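Local coordinates for protein CofB (PDB 5AX6) that serves as the minor pilin of the type IVb pilus CFA/III of enterotoxigenic Escherichia coli, forming a homotrimer that probably takes part in pilus assembly, at residues S49-K61 against S72-F86. Residues are numbered along the deposited sequence; the frame is centred on the assembly and turned at random.
Sequences SSGIPYINRTTNK and SEFINWGAGTSTRIF. With ACT (acetate ion), chain B.
In the pilin domain of CofB, a type I beta turn from Pro53 to Asn56 packs against the short edge strand 75-76, which pairs with strand 121-130 in the domain's antiparallel sheet, and against residues 83-86, which have helical backbone angles. Pro53, which follows a cis peptide bond, sets CD over one face of the Phe86 ring, a CH-pi contact 3.7 Å from the centroid; proline suits the place, its ring being both rigid and apolar. The same phenylalanine turns its edge to the face of Tyr54 in an offset T-shaped pair, planes at 88°. With CG anti to the carbonyl carbon (chi1 -62°), the Tyr54 ring reaches across so that OH donates to Phe86 O at 2.7 Å, in the carbonyl plane and on a lone pair. A phenylalanine in place of Tyr54 would probably leave the Phe86 carbonyl without its phenolic donor. At the end of the turn, Asn56 lays CB 3.7 Å from Ile75 CG1, while Ile75 CD1 lies 3.6 Å from Pro53 O. Asparagine's amide works at both ends: OD1 accepts from a water that also donates to Ser72 O, and ND2 donates to Phe74 O at 3.0 Å, approaching from above the carbonyl plane, 46° out of it.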
loop_
_atom_site.group_PDB
_atom_site.type_symbol
_atom_site.label_atom_id
_atom_site.label_comp_id
_atom_site.label_asym_id
_atom_site.label_seq_id
_atom_site.Cartn_x
_atom_site.Cartn_y
_atom_site.Cartn_z
ATOM N N SER A 49 29.537 19.460 -27.117
ATOM C CA SER A 49 29.328 20.280 -28.304
ATOM C C SER A 49 28.422 21.466 -28.028
ATOM O O SER A 49 28.116 22.238 -28.932
ATOM C CB SER A 49 28.744 19.439 -29.438
ATOM O OG SER A 49 27.493 18.902 -29.062
ATOM N N SER A 50 27.977 21.612 -26.784
ATOM C CA SER A 50 27.094 22.729 -26.462
ATOM C C SER A 50 27.852 24.048 -26.542
ATOM O O SER A 50 29.089 24.072 -26.559
ATOM C CB SER A 50 26.477 22.570 -25.067
ATOM O OG SER A 50 25.529 21.524 -25.035
ATOM N N GLY A 51 27.102 25.144 -26.597
ATOM C CA GLY A 51 27.701 26.462 -26.577
ATOM C C GLY A 51 27.329 27.224 -25.322
ATOM O O GLY A 51 26.753 26.669 -24.381
ATOM N N ILE A 52 27.676 28.501 -25.316
ATOM C CA ILE A 52 27.320 29.425 -24.241
ATOM C C ILE A 52 25.806 29.493 -24.051
ATOM O O ILE A 52 25.069 29.534 -25.031
ATOM C CB ILE A 52 27.871 30.833 -24.558
ATOM C CG1 ILE A 52 29.403 30.801 -24.573
ATOM C CG2 ILE A 52 27.329 31.871 -23.585
ATOM C CD1 ILE A 52 30.053 32.136 -24.929
ATOM N N PRO A 53 25.319 29.520 -22.792
ATOM C CA PRO A 53 25.997 29.518 -21.494
ATOM C C PRO A 53 26.142 28.126 -20.877
ATOM O O PRO A 53 26.600 28.006 -19.739
ATOM C CB PRO A 53 25.067 30.362 -20.638
ATOM C CG PRO A 53 23.684 29.925 -21.126
ATOM C CD PRO A 53 23.858 29.683 -22.629
ATOM N N TYR A 54 25.731 27.093 -21.600
ATOM C CA TYR A 54 25.688 25.760 -21.020
ATOM C C TYR A 54 27.062 25.230 -20.685
ATOM O O TYR A 54 27.212 24.489 -19.717
ATOM C CB TYR A 54 25.022 24.778 -21.971
ATOM C CG TYR A 54 23.590 25.107 -22.279
ATOM C CD1 TYR A 54 22.645 25.183 -21.263
ATOM C CD2 TYR A 54 23.178 25.324 -23.591
ATOM C CE1 TYR A 54 21.311 25.460 -21.548
ATOM C CE2 TYR A 54 21.851 25.599 -23.881
ATOM C CZ TYR A 54 20.932 25.675 -22.863
ATOM O OH TYR A 54 19.607 25.958 -23.147
ATOM N N ILE A 55 28.054 25.573 -21.501
ATOM C CA ILE A 55 29.403 25.049 -21.271
ATOM C C ILE A 55 30.235 25.919 -20.333
ATOM O O ILE A 55 31.392 25.598 -20.066
ATOM C CB ILE A 55 30.191 24.897 -22.584
ATOM C CG1 ILE A 55 30.277 26.236 -23.319
ATOM C CG2 ILE A 55 29.572 23.824 -23.455
ATOM C CD1 ILE A 55 31.102 26.177 -24.588
ATOM N N ASN A 56 29.669 27.022 -19.855
ATOM C CA ASN A 56 30.398 27.907 -18.949
ATOM C C ASN A 56 30.730 27.215 -17.629
ATOM O O ASN A 56 29.842 26.671 -16.983
ATOM C CB ASN A 56 29.591 29.178 -18.658
ATOM C CG ASN A 56 29.462 30.078 -19.860
ATOM O OD1 ASN A 56 29.429 29.614 -21.002
ATOM N ND2 ASN A 56 29.401 31.379 -19.612
ATOM N N ARG A 57 32.000 27.256 -17.227
ATOM C CA ARG A 57 32.420 26.750 -15.910
ATOM C C ARG A 57 33.434 27.668 -15.264
ATOM O O ARG A 57 34.286 28.235 -15.946
ATOM C CB ARG A 57 33.056 25.355 -16.008
ATOM C CG ARG A 57 32.150 24.289 -16.588
ATOM C CD ARG A 57 31.038 23.940 -15.631
ATOM N NE ARG A 57 30.359 22.763 -16.142
ATOM C CZ ARG A 57 29.424 22.804 -17.086
ATOM N NH1 ARG A 57 29.030 23.970 -17.591
ATOM N NH2 ARG A 57 28.880 21.674 -17.520
ATOM N N THR A 58 33.370 27.772 -13.945
ATOM C CA THR A 58 34.474 28.343 -13.194
ATOM C C THR A 58 35.256 27.188 -12.561
ATOM O O THR A 58 34.787 26.050 -12.545
ATOM C CB THR A 58 33.984 29.336 -12.133
ATOM O OG1 THR A 58 33.201 28.641 -11.153
ATOM C CG2 THR A 58 33.111 30.423 -12.797
ATOM N N THR A 59 36.450 27.462 -12.047
ATOM C CA THR A 59 37.286 26.363 -11.556
ATOM C C THR A 59 37.697 26.540 -10.099
ATOM O O THR A 59 38.595 25.841 -9.610
ATOM C CB THR A 59 38.553 26.203 -12.414
ATOM O OG1 THR A 59 39.295 27.423 -12.383
ATOM C CG2 THR A 59 38.182 25.879 -13.851
ATOM N N ASN A 60 37.036 27.453 -9.397
ATOM C CA ASN A 60 37.356 27.687 -7.989
ATOM C C ASN A 60 36.692 26.661 -7.059
ATOM O O ASN A 60 35.726 26.966 -6.354
ATOM C CB ASN A 60 36.976 29.118 -7.574
ATOM C CG ASN A 60 35.539 29.490 -7.940
ATOM O OD1 ASN A 60 35.034 29.118 -9.000
ATOM N ND2 ASN A 60 34.888 30.237 -7.062
ATOM N N LYS A 61 37.229 25.442 -7.046
ATOM C CA LYS A 61 36.655 24.372 -6.218
ATOM C C LYS A 61 36.781 24.671 -4.730
ATOM O O LYS A 61 35.921 24.298 -3.937
ATOM C CB LYS A 61 37.324 23.030 -6.521
ATOM C CG LYS A 61 37.234 22.586 -7.959
ATOM C CD LYS A 61 37.865 21.213 -8.089
ATOM C CE LYS A 61 37.922 20.754 -9.519
ATOM N NZ LYS A 61 38.507 19.386 -9.587
ATOM N N SER A 72 33.152 34.205 -20.033
ATOM C CA SER A 72 32.926 32.917 -20.675
ATOM C C SER A 72 33.035 31.790 -19.649
ATOM O O SER A 72 32.867 30.621 -19.983
ATOM C CB SER A 72 33.930 32.693 -21.805
ATOM O OG SER A 72 35.178 32.278 -21.279
ATOM N N GLU A 73 33.334 32.149 -18.405
ATOM C CA GLU A 73 33.419 31.166 -17.323
ATOM C C GLU A 73 32.234 31.315 -16.379
ATOM O O GLU A 73 31.479 30.371 -16.175
ATOM C CB GLU A 73 34.746 31.308 -16.561
ATOM C CG GLU A 73 35.942 30.992 -17.450
ATOM C CD GLU A 73 37.277 31.215 -16.768
ATOM O OE1 GLU A 73 37.299 31.759 -15.637
ATOM O OE2 GLU A 73 38.304 30.860 -17.385
ATOM N N PHE A 74 32.054 32.502 -15.811
ATOM C CA PHE A 74 30.845 32.723 -15.034
ATOM C C PHE A 74 29.682 32.993 -15.980
ATOM O O PHE A 74 29.865 33.167 -17.189
ATOM C CB PHE A 74 31.014 33.855 -14.012
ATOM C CG PHE A 74 31.228 35.217 -14.608
ATOM C CD1 PHE A 74 30.157 35.966 -15.081
ATOM C CD2 PHE A 74 32.499 35.779 -14.645
ATOM C CE1 PHE A 74 30.356 37.247 -15.605
ATOM C CE2 PHE A 74 32.706 37.059 -15.160
ATOM C CZ PHE A 74 31.636 37.792 -15.641
ATOM N N ILE A 75 28.482 33.017 -15.423
ATOM C CA ILE A 75 27.283 33.270 -16.209
ATOM C C ILE A 75 26.633 34.561 -15.725
ATOM O O ILE A 75 26.206 34.661 -14.575
ATOM C CB ILE A 75 26.300 32.092 -16.095
ATOM C CG1 ILE A 75 26.921 30.853 -16.748
ATOM C CG2 ILE A 75 24.954 32.423 -16.761
ATOM C CD1 ILE A 75 26.059 29.592 -16.575
ATOM N N ASN A 76 26.573 35.563 -16.589
ATOM C CA ASN A 76 25.954 36.819 -16.193
ATOM C C ASN A 76 24.448 36.608 -16.104
ATOM O O ASN A 76 23.875 35.868 -16.903
ATOM C CB ASN A 76 26.305 37.932 -17.185
ATOM C CG ASN A 76 26.168 39.310 -16.582
ATOM O OD1 ASN A 76 25.712 39.467 -15.445
ATOM N ND2 ASN A 76 26.555 40.324 -17.342
ATOM N N TRP A 77 23.804 37.225 -15.119
ATOM C CA TRP A 77 22.380 36.982 -14.889
ATOM C C TRP A 77 21.613 38.293 -14.726
ATOM O O TRP A 77 22.195 39.310 -14.357
ATOM C CB TRP A 77 22.191 36.110 -13.643
ATOM C CG TRP A 77 20.785 35.552 -13.452
ATOM C CD1 TRP A 77 19.823 36.025 -12.609
ATOM C CD2 TRP A 77 20.228 34.390 -14.083
ATOM N NE1 TRP A 77 18.692 35.246 -12.692
ATOM C CE2 TRP A 77 18.917 34.232 -13.593
ATOM C CE3 TRP A 77 20.703 33.479 -15.040
ATOM C CZ2 TRP A 77 18.073 33.200 -14.014
ATOM C CZ3 TRP A 77 19.866 32.450 -15.453
ATOM C CH2 TRP A 77 18.568 32.322 -14.942
ATOM N N GLY A 78 20.308 38.260 -14.999
ATOM C CA GLY A 78 19.437 39.395 -14.733
ATOM C C GLY A 78 19.281 40.364 -15.896
ATOM O O GLY A 78 19.514 40.007 -17.057
ATOM N N ALA A 79 18.893 41.598 -15.572
ATOM C CA ALA A 79 18.638 42.641 -16.569
ATOM C C ALA A 79 19.832 42.859 -17.494
ATOM O O ALA A 79 20.981 42.906 -17.050
ATOM C CB ALA A 79 18.268 43.947 -15.878
ATOM N N GLY A 80 19.552 42.981 -18.789
ATOM C CA GLY A 80 20.586 43.238 -19.772
ATOM C C GLY A 80 21.205 41.987 -20.358
ATOM O O GLY A 80 21.975 42.064 -21.316
ATOM N N THR A 81 20.876 40.834 -19.787
ATOM C CA THR A 81 21.399 39.563 -20.288
ATOM C C THR A 81 20.271 38.773 -20.933
ATOM O O THR A 81 19.101 39.040 -20.673
ATOM C CB THR A 81 22.029 38.704 -19.170
ATOM O OG1 THR A 81 20.989 38.123 -18.373
ATOM C CG2 THR A 81 22.939 39.543 -18.278
ATOM N N SER A 82 20.633 37.796 -21.757
ATOM C CA SER A 82 19.646 36.958 -22.432
ATOM C C SER A 82 19.619 35.579 -21.799
ATOM O O SER A 82 18.869 34.689 -22.223
ATOM C CB SER A 82 19.969 36.850 -23.923
ATOM O OG SER A 82 20.099 38.135 -24.503
ATOM N N THR A 83 20.421 35.430 -20.754
ATOM C CA THR A 83 20.710 34.129 -20.166
ATOM C C THR A 83 19.475 33.337 -19.765
ATOM O O THR A 83 19.476 32.110 -19.852
ATOM C CB THR A 83 21.614 34.297 -18.941
ATOM O OG1 THR A 83 22.839 34.901 -19.374
ATOM C CG2 THR A 83 21.927 32.932 -18.320
ATOM N N ARG A 84 18.412 34.023 -19.342
ATOM C CA ARG A 84 17.241 33.296 -18.861
ATOM C C ARG A 84 16.629 32.393 -19.927
ATOM O O ARG A 84 16.067 31.339 -19.605
ATOM C CB ARG A 84 16.171 34.263 -18.322
ATOM C CG ARG A 84 15.152 33.540 -17.442
ATOM C CD ARG A 84 14.051 34.455 -16.882
ATOM N NE ARG A 84 13.215 33.726 -15.924
ATOM C CZ ARG A 84 13.477 33.633 -14.628
ATOM N NH1 ARG A 84 14.543 34.245 -14.123
ATOM N NH2 ARG A 84 12.674 32.936 -13.835
ATOM N N ILE A 85 16.738 32.776 -21.195
ATOM C CA ILE A 85 16.105 31.982 -22.247
ATOM C C ILE A 85 16.679 30.574 -22.349
ATOM O O ILE A 85 15.980 29.649 -22.747
ATOM C CB ILE A 85 16.203 32.670 -23.629
ATOM C CG1 ILE A 85 17.611 32.563 -24.202
ATOM C CG2 ILE A 85 15.739 34.135 -23.535
ATOM C CD1 ILE A 85 17.704 32.988 -25.654
ATOM N N PHE A 86 17.933 30.391 -21.952
ATOM C CA PHE A 86 18.540 29.061 -22.055
ATOM C C PHE A 86 18.155 28.120 -20.910
ATOM O O PHE A 86 18.393 26.914 -20.985
ATOM C CB PHE A 86 20.064 29.215 -22.142
ATOM C CG PHE A 86 20.486 30.060 -23.305
ATOM C CD1 PHE A 86 20.539 29.514 -24.577
ATOM C CD2 PHE A 86 20.760 31.419 -23.146
ATOM C CE1 PHE A 86 20.898 30.290 -25.667
ATOM C CE2 PHE A 86 21.123 32.196 -24.245
ATOM C CZ PHE A 86 21.184 31.631 -25.497
HETATM C C ACT B . 23.568 23.963 -27.205
HETATM O O ACT B . 23.952 22.816 -26.876
HETATM O OXT ACT B . 24.360 24.925 -26.974
HETATM C CH3 ACT B . 22.225 24.142 -27.851
HETATM O O HOH W 1 29.529 29.115 -14.852
HETATM O O HOH W 2 31.795 29.332 -22.087
HETATM O O HOH W 3 34.057 27.869 -19.510
HETATM O O HOH W 4 37.284 30.199 -12.679
#